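Local coordinates for enoyl-CoA hydratase subunit I (Geobacillus kaustophilus, PDB 2QQ3), which probably acts as a hydro-lyase of the enoyl-CoA hydratase/isomerase family, adding water across the double bond of enoyl-CoA thioesters, at residues I99-G104 / L185-T190. Numbering follows the deposited sequence.
Sequences IAAVNG and LLMEET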
ATOM      1  N   ILE C  99     -15.077 -14.130 -19.878  1.00 12.30           N
ATOM      2  CA  ILE C  99     -16.436 -13.608 -19.859  1.00 14.66           C
ATOM      3  C   ILE C  99     -17.395 -14.578 -19.180  1.00 13.88           C
ATOM      4  O   ILE C  99     -17.393 -15.775 -19.474  1.00 12.82           O
ATOM      5  CB  ILE C  99     -16.968 -13.367 -21.281  1.00 13.82           C
ATOM      6  CG1 ILE C  99     -16.050 -12.405 -22.036  1.00 14.19           C
ATOM      7  CG2 ILE C  99     -18.390 -12.823 -21.203  1.00 14.12           C
ATOM      8  CD1 ILE C  99     -16.414 -12.251 -23.511  1.00 14.73           C
ATOM      9  N   ALA C 100     -18.210 -14.063 -18.266  1.00 14.07           N
ATOM     10  CA  ALA C 100     -19.188 -14.903 -17.594  1.00 14.40           C
ATOM     11  C   ALA C 100     -20.538 -14.691 -18.262  1.00 15.70           C
ATOM     12  O   ALA C 100     -21.023 -13.559 -18.352  1.00 14.92           O
ATOM     13  CB  ALA C 100     -19.284 -14.551 -16.118  1.00 12.32           C
ATOM     14  N   ALA C 101     -21.119 -15.781 -18.760  1.00 14.29           N
ATOM     15  CA  ALA C 101     -22.438 -15.745 -19.385  1.00 14.44           C
ATOM     16  C   ALA C 101     -23.354 -16.304 -18.306  1.00 14.36           C
ATOM     17  O   ALA C 101     -23.570 -17.517 -18.224  1.00 14.55           O
ATOM     18  CB  ALA C 101     -22.468 -16.628 -20.627  1.00 14.17           C
ATOM     19  N   VAL C 102     -23.872 -15.411 -17.470  1.00 12.87           N
ATOM     20  CA  VAL C 102     -24.727 -15.802 -16.356  1.00 12.30           C
ATOM     21  C   VAL C 102     -26.150 -16.095 -16.813  1.00 19.94           C
ATOM     22  O   VAL C 102     -26.972 -15.186 -16.969  1.00 17.52           O
ATOM     23  CB  VAL C 102     -24.739 -14.707 -15.267  1.00 11.29           C
ATOM     24  CG1 VAL C 102     -25.489 -15.206 -14.034  1.00 10.27           C
ATOM     25  CG2 VAL C 102     -23.304 -14.331 -14.893  1.00 14.31           C
ATOM     26  N   ASN C 103     -26.428 -17.380 -17.019  1.00 15.40           N
ATOM     27  CA  ASN C 103     -27.732 -17.840 -17.485  1.00 18.24           C
ATOM     28  C   ASN C 103     -28.837 -17.869 -16.430  1.00 19.25           C
ATOM     29  O   ASN C 103     -30.017 -17.973 -16.767  1.00 27.29           O
ATOM     30  CB  ASN C 103     -27.587 -19.235 -18.110  1.00 16.97           C
ATOM     31  CG  ASN C 103     -26.974 -20.239 -17.157  1.00 15.78           C
ATOM     32  OD1 ASN C 103     -25.844 -20.064 -16.691  1.00 14.69           O
ATOM     33  ND2 ASN C 103     -27.720 -21.297 -16.855  1.00 12.44           N
ATOM     34  N   GLY C 104     -28.470 -17.780 -15.158  1.00 17.38           N
ATOM     35  CA  GLY C 104     -29.486 -17.805 -14.118  1.00 21.17           C
ATOM     36  C   GLY C 104     -28.917 -17.484 -12.753  1.00 23.81           C
ATOM     37  O   GLY C 104     -28.045 -16.625 -12.632  1.00 23.78           O
ATOM     38  N   LEU C 185     -31.298 -15.555 -25.695  1.00 29.48           N
ATOM     39  CA  LEU C 185     -30.290 -14.875 -26.498  1.00 28.81           C
ATOM     40  C   LEU C 185     -28.923 -14.819 -25.814  1.00 24.13           C
ATOM     41  O   LEU C 185     -27.924 -14.465 -26.440  1.00 25.28           O
ATOM     42  CB  LEU C 185     -30.745 -13.451 -26.821  1.00 31.34           C
ATOM     43  CG  LEU C 185     -32.067 -13.299 -27.579  1.00 36.66           C
ATOM     44  CD1 LEU C 185     -32.291 -11.824 -27.880  1.00 33.65           C
ATOM     45  CD2 LEU C 185     -32.037 -14.115 -28.868  1.00 35.05           C
ATOM     46  N   LEU C 186     -28.882 -15.177 -24.538  1.00 22.64           N
ATOM     47  CA  LEU C 186     -27.641 -15.132 -23.772  1.00 21.69           C
ATOM     48  C   LEU C 186     -26.390 -15.675 -24.460  1.00 21.51           C
ATOM     49  O   LEU C 186     -25.424 -14.938 -24.654  1.00 16.70           O
ATOM     50  CB  LEU C 186     -27.808 -15.854 -22.436  1.00 24.12           C
ATOM     51  CG  LEU C 186     -26.546 -15.801 -21.567  1.00 19.06           C
ATOM     52  CD1 LEU C 186     -26.181 -14.350 -21.276  1.00 17.20           C
ATOM     53  CD2 LEU C 186     -26.781 -16.555 -20.275  1.00 24.98           C
ATOM     54  N   MET C 187     -26.397 -16.955 -24.821  1.00 22.78           N
ATOM     55  CA  MET C 187     -25.223 -17.552 -25.453  1.00 24.63           C
ATOM     56  C   MET C 187     -24.909 -16.969 -26.824  1.00 25.94           C
ATOM     57  O   MET C 187     -23.744 -16.893 -27.222  1.00 21.83           O
ATOM     58  CB  MET C 187     -25.376 -19.073 -25.555  1.00 24.94           C
ATOM     59  CG  MET C 187     -25.376 -19.790 -24.209  1.00 28.17           C
ATOM     60  SD  MET C 187     -24.076 -19.211 -23.082  1.00 31.02           S
ATOM     61  CE  MET C 187     -22.585 -19.652 -23.978  1.00 18.44           C
ATOM     62  N   GLU C 188     -25.945 -16.560 -27.549  1.00 25.98           N
ATOM     63  CA  GLU C 188     -25.748 -15.968 -28.865  1.00 28.36           C
ATOM     64  C   GLU C 188     -25.047 -14.623 -28.696  1.00 24.02           C
ATOM     65  O   GLU C 188     -24.089 -14.317 -29.403  1.00 25.64           O
ATOM     66  CB  GLU C 188     -27.097 -15.770 -29.570  1.00 32.74           C
ATOM     67  CG  GLU C 188     -26.977 -15.242 -30.993  1.00 42.53           C
ATOM     68  CD  GLU C 188     -28.326 -15.078 -31.671  1.00 49.71           C
ATOM     69  OE1 GLU C 188     -29.095 -16.061 -31.710  1.00 54.73           O
ATOM     70  OE2 GLU C 188     -28.616 -13.968 -32.168  1.00 53.97           O
ATOM     71  N   GLU C 189     -25.529 -13.828 -27.746  1.00 23.78           N
ATOM     72  CA  GLU C 189     -24.949 -12.519 -27.467  1.00 23.35           C
ATOM     73  C   GLU C 189     -23.516 -12.683 -26.960  1.00 25.92           C
ATOM     74  O   GLU C 189     -22.597 -12.011 -27.429  1.00 24.58           O
ATOM     75  CB  GLU C 189     -25.759 -11.787 -26.391  1.00 30.12           C
ATOM     76  CG  GLU C 189     -27.229 -11.536 -26.714  1.00 47.41           C
ATOM     77  CD  GLU C 189     -27.427 -10.537 -27.840  1.00 55.02           C
ATOM     78  OE1 GLU C 189     -26.713  -9.510 -27.853  1.00 62.61           O
ATOM     79  OE2 GLU C 189     -28.304 -10.773 -28.699  1.00 58.90           O
ATOM     80  N   THR C 190     -23.340 -13.574 -25.989  1.00 21.65           N
ATOM     81  CA  THR C 190     -22.033 -13.824 -25.395  1.00 19.46           C
ATOM     82  C   THR C 190     -21.014 -14.327 -26.415  1.00 19.69           C
ATOM     83  O   THR C 190     -19.897 -13.811 -26.486  1.00 21.57           O
ATOM     84  CB  THR C 190     -22.147 -14.837 -24.243  1.00 18.94           C
ATOM     85  OG1 THR C 190     -23.059 -14.328 -23.261  1.00 14.59           O
ATOM     86  CG2 THR C 190     -20.786 -15.070 -23.590  1.00 17.73           C
TER
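Thr190 sits against Ala101, where helix 186-197 packs on strand 98-102. From its base outward, Thr190 CB lies 4.0 Å from Ala101 CB. Thr190 CG2 approaches that same carbon and also reaches Ile99 CG2, 4.1 Å away. Thr190 OG1 comes still nearer, 3.5 Å from Ala101 CB. With OG1 beside its backbone N (chi1 -58°), the hydroxyl turns back along the helix, and Thr190 OG1 donates to Leu186 O at 2.8 Å. It approaches from above the carbonyl plane. This bond gives the buried hydroxyl a partner within its own helix. Leu186 O also accepts the helical bond from Thr190 N. A valine here has no hydroxyl to donate, and would probably leave Leu186 O with only the backbone N-H of this pair. Leu186 CD2 packs tightly on the turn just past the strand, 3.5 Å from Asn103 CB. Met187, bent at chi2 and chi3, brings SD to 3.9 Å from Ala101 CB. Val121 of the adjacent strand 119-123 touches both Leu186 and Thr190. Asn103 OD1 accepts a hydrogen bond from Gly57 N. Helix 186-190 runs nearly antiparallel to strand 99-102, at 162°. Here helix 186-197 packs on the mixed six-stranded sheet, part of the crotonase fold of this family.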